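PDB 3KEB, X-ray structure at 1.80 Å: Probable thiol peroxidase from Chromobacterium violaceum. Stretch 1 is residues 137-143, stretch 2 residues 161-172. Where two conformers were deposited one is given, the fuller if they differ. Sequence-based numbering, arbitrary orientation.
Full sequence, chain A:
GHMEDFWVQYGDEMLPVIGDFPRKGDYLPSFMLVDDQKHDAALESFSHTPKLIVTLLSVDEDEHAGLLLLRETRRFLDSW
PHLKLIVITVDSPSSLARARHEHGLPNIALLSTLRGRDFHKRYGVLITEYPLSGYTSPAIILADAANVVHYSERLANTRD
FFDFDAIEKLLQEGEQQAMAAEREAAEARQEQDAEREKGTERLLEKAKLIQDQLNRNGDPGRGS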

# COMPACT_ATOMS: atom_id res chain seq x y z
N SER A 137 -8.32 -4.58 -8.88
CA SER A 137 -8.31 -5.48 -10.00
C SER A 137 -7.77 -4.75 -11.26
O SER A 137 -8.03 -3.56 -11.44
CB SER A 137 -9.71 -6.08 -10.21
OG SER A 137 -9.57 -7.30 -10.87
N PRO A 138 -7.00 -5.42 -12.09
CA PRO A 138 -6.40 -4.71 -13.22
C PRO A 138 -7.42 -4.30 -14.33
O PRO A 138 -8.30 -5.07 -14.70
CB PRO A 138 -5.38 -5.71 -13.76
CG PRO A 138 -5.88 -7.00 -13.30
CD PRO A 138 -6.37 -6.73 -11.92
N ALA A 139 -7.33 -3.03 -14.74
CA ALA A 139 -8.28 -2.41 -15.66
C ALA A 139 -7.65 -1.24 -16.39
O ALA A 139 -6.55 -0.73 -16.04
CB ALA A 139 -9.58 -1.99 -14.90
N ILE A 140 -8.26 -0.91 -17.51
CA ILE A 140 -7.77 0.20 -18.30
C ILE A 140 -8.92 1.02 -18.71
O ILE A 140 -9.97 0.47 -19.06
CB ILE A 140 -6.95 -0.24 -19.55
CG1 ILE A 140 -6.36 0.97 -20.27
CG2 ILE A 140 -7.78 -1.12 -20.56
CD1 ILE A 140 -5.15 0.54 -21.24
N ILE A 141 -8.74 2.33 -18.68
CA ILE A 141 -9.80 3.27 -19.10
C ILE A 141 -9.22 4.42 -19.87
O ILE A 141 -8.36 5.13 -19.36
CB ILE A 141 -10.53 3.88 -17.89
CG1 ILE A 141 -11.11 2.82 -16.99
CG2 ILE A 141 -11.65 4.88 -18.34
CD1 ILE A 141 -11.67 3.37 -15.67
N LEU A 142 -9.66 4.58 -21.11
CA LEU A 142 -9.29 5.70 -21.95
C LEU A 142 -10.39 6.76 -21.82
O LEU A 142 -11.58 6.49 -22.10
CB LEU A 142 -9.21 5.28 -23.42
CG LEU A 142 -9.02 6.36 -24.46
CD1 LEU A 142 -7.65 7.03 -24.33
CD2 LEU A 142 -9.32 5.77 -25.89
N ALA A 143 -9.96 7.97 -21.43
CA ALA A 143 -10.88 9.13 -21.27
C ALA A 143 -10.31 10.33 -21.98
O ALA A 143 -9.07 10.50 -22.07
CB ALA A 143 -11.12 9.46 -19.78
N PHE A 161 -2.80 -9.18 -21.15
CA PHE A 161 -2.64 -7.77 -21.49
C PHE A 161 -3.96 -7.16 -21.93
O PHE A 161 -4.87 -7.83 -22.43
CB PHE A 161 -1.56 -7.53 -22.58
CG PHE A 161 -0.18 -8.04 -22.23
CD1 PHE A 161 0.30 -8.04 -20.95
CD2 PHE A 161 0.65 -8.54 -23.23
CE1 PHE A 161 1.55 -8.53 -20.64
CE2 PHE A 161 1.91 -9.00 -22.94
CZ PHE A 161 2.35 -8.99 -21.63
N PHE A 162 -4.06 -5.84 -21.78
CA PHE A 162 -5.19 -5.10 -22.32
C PHE A 162 -5.30 -5.25 -23.84
O PHE A 162 -4.31 -5.54 -24.51
CB PHE A 162 -5.03 -3.61 -21.97
CG PHE A 162 -4.88 -3.34 -20.50
CD1 PHE A 162 -5.88 -3.72 -19.60
CD2 PHE A 162 -3.76 -2.65 -20.02
CE1 PHE A 162 -5.75 -3.50 -18.25
CE2 PHE A 162 -3.66 -2.37 -18.65
CZ PHE A 162 -4.64 -2.81 -17.78
N ASP A 163 -6.48 -4.98 -24.40
CA ASP A 163 -6.74 -5.07 -25.83
C ASP A 163 -6.30 -3.77 -26.50
O ASP A 163 -7.13 -2.92 -26.88
CB ASP A 163 -8.22 -5.33 -26.08
CG ASP A 163 -8.52 -5.71 -27.53
OD1 ASP A 163 -7.65 -5.57 -28.38
OD2 ASP A 163 -9.66 -6.15 -27.79
N PHE A 164 -4.98 -3.63 -26.63
CA PHE A 164 -4.41 -2.43 -27.14
C PHE A 164 -4.85 -2.23 -28.60
O PHE A 164 -5.09 -1.10 -29.00
CB PHE A 164 -2.89 -2.47 -27.05
CG PHE A 164 -2.35 -2.45 -25.65
CD1 PHE A 164 -2.62 -1.39 -24.79
CD2 PHE A 164 -1.62 -3.52 -25.18
CE1 PHE A 164 -2.14 -1.39 -23.47
CE2 PHE A 164 -1.13 -3.52 -23.89
CZ PHE A 164 -1.40 -2.48 -23.03
N ASP A 165 -4.96 -3.30 -29.38
CA ASP A 165 -5.46 -3.16 -30.75
C ASP A 165 -6.83 -2.47 -30.81
O ASP A 165 -7.08 -1.63 -31.69
CB ASP A 165 -5.52 -4.48 -31.48
CG ASP A 165 -4.13 -5.00 -31.87
OD1 ASP A 165 -3.14 -4.20 -31.84
OD2 ASP A 165 -4.03 -6.21 -32.16
N ALA A 166 -7.71 -2.80 -29.89
CA ALA A 166 -9.02 -2.15 -29.84
C ALA A 166 -8.93 -0.65 -29.50
O ALA A 166 -9.64 0.20 -30.08
CB ALA A 166 -9.92 -2.86 -28.81
N ILE A 167 -8.07 -0.32 -28.54
CA ILE A 167 -7.83 1.08 -28.16
C ILE A 167 -7.20 1.84 -29.34
O ILE A 167 -7.64 2.95 -29.69
CB ILE A 167 -6.94 1.18 -26.89
CG1 ILE A 167 -7.54 0.37 -25.73
CG2 ILE A 167 -6.71 2.64 -26.52
CD1 ILE A 167 -6.70 0.34 -24.41
N GLU A 168 -6.18 1.27 -29.97
CA GLU A 168 -5.57 1.86 -31.20
C GLU A 168 -6.63 2.21 -32.26
O GLU A 168 -6.62 3.27 -32.86
CB GLU A 168 -4.55 0.90 -31.81
CG GLU A 168 -3.81 1.35 -33.10
CD GLU A 168 -2.74 2.43 -32.88
OE1 GLU A 168 -2.15 2.57 -31.77
OE2 GLU A 168 -2.47 3.14 -33.87
N LYS A 169 -7.56 1.30 -32.50
CA LYS A 169 -8.54 1.51 -33.56
C LYS A 169 -9.42 2.74 -33.22
O LYS A 169 -9.68 3.58 -34.09
CB LYS A 169 -9.36 0.22 -33.73
CG LYS A 169 -10.34 0.21 -34.84
CD LYS A 169 -10.95 -1.21 -34.99
CE LYS A 169 -12.14 -1.19 -35.95
NZ LYS A 169 -11.71 -0.66 -37.26
N LEU A 170 -9.82 2.87 -31.96
CA LEU A 170 -10.58 4.05 -31.52
C LEU A 170 -9.81 5.35 -31.63
O LEU A 170 -10.35 6.37 -32.08
CB LEU A 170 -11.07 3.88 -30.08
CG LEU A 170 -12.19 2.85 -29.91
CD1 LEU A 170 -12.37 2.57 -28.41
CD2 LEU A 170 -13.55 3.25 -30.56
N LEU A 171 -8.53 5.32 -31.25
CA LEU A 171 -7.72 6.51 -31.35
C LEU A 171 -7.48 6.89 -32.81
O LEU A 171 -7.50 8.07 -33.14
CB LEU A 171 -6.39 6.36 -30.61
CG LEU A 171 -6.47 6.18 -29.06
CD1 LEU A 171 -5.17 5.63 -28.56
CD2 LEU A 171 -6.82 7.54 -28.33
N GLN A 172 -7.24 5.91 -33.68
CA GLN A 172 -7.03 6.19 -35.11
C GLN A 172 -8.30 6.75 -35.74
O GLN A 172 -8.25 7.65 -36.58
CB GLN A 172 -6.61 4.92 -35.87
CG GLN A 172 -5.22 4.37 -35.54
CD GLN A 172 -4.92 3.04 -36.23
OE1 GLN A 172 -3.76 2.65 -36.42
NE2 GLN A 172 -5.98 2.32 -36.59

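The strand of residues 139-143 and the helix of residues 164-172 run almost exactly parallel, their directions differing by only 2° with the axes 10.8 Å apart, yet no hydrogen bond joins the two stretches. The example illustrates how a helix can pack on a strand mainly through apolar side chains, without hydrogen bonds between the stretches. The contact buries 367 Å² summed over both sides; Ile 140, Leu 142, Phe 162 and Ile 167 are all buried, which suits their apolar side chains. Strand alternation supplies the pattern: Ile 140 and Leu 142 point toward the helical stretch, whereas Ala 139 and Ile 141 point away.

Just before the helix, Phe 162 lays its flat ring against the strand. Ile 140 CB sits 3.6 Å from the centroid of that ring and 9° off its normal, a CH-pi contact that suits a branched aliphatic residue facing an aromatic one. The backbone also touches the ring, with Ala 139 O 3.3 Å from Phe 162 CZ.

Ile 140 reaches further, its CD1 lying 3.5 Å from Ile 167 CD1. One helical turn separates Ile 167 from Leu 171, and Leu 142 meets both: its CD2 is 4.1 Å from Ile 167 CG2 and 3.9 Å from Leu 171 CD2. The polar Asp 163 caps the helix instead: at the N-cap, it accepts a hydrogen bond from Ala 166 N at OD1 (3.2 Å), its carboxylate directed away from the strand.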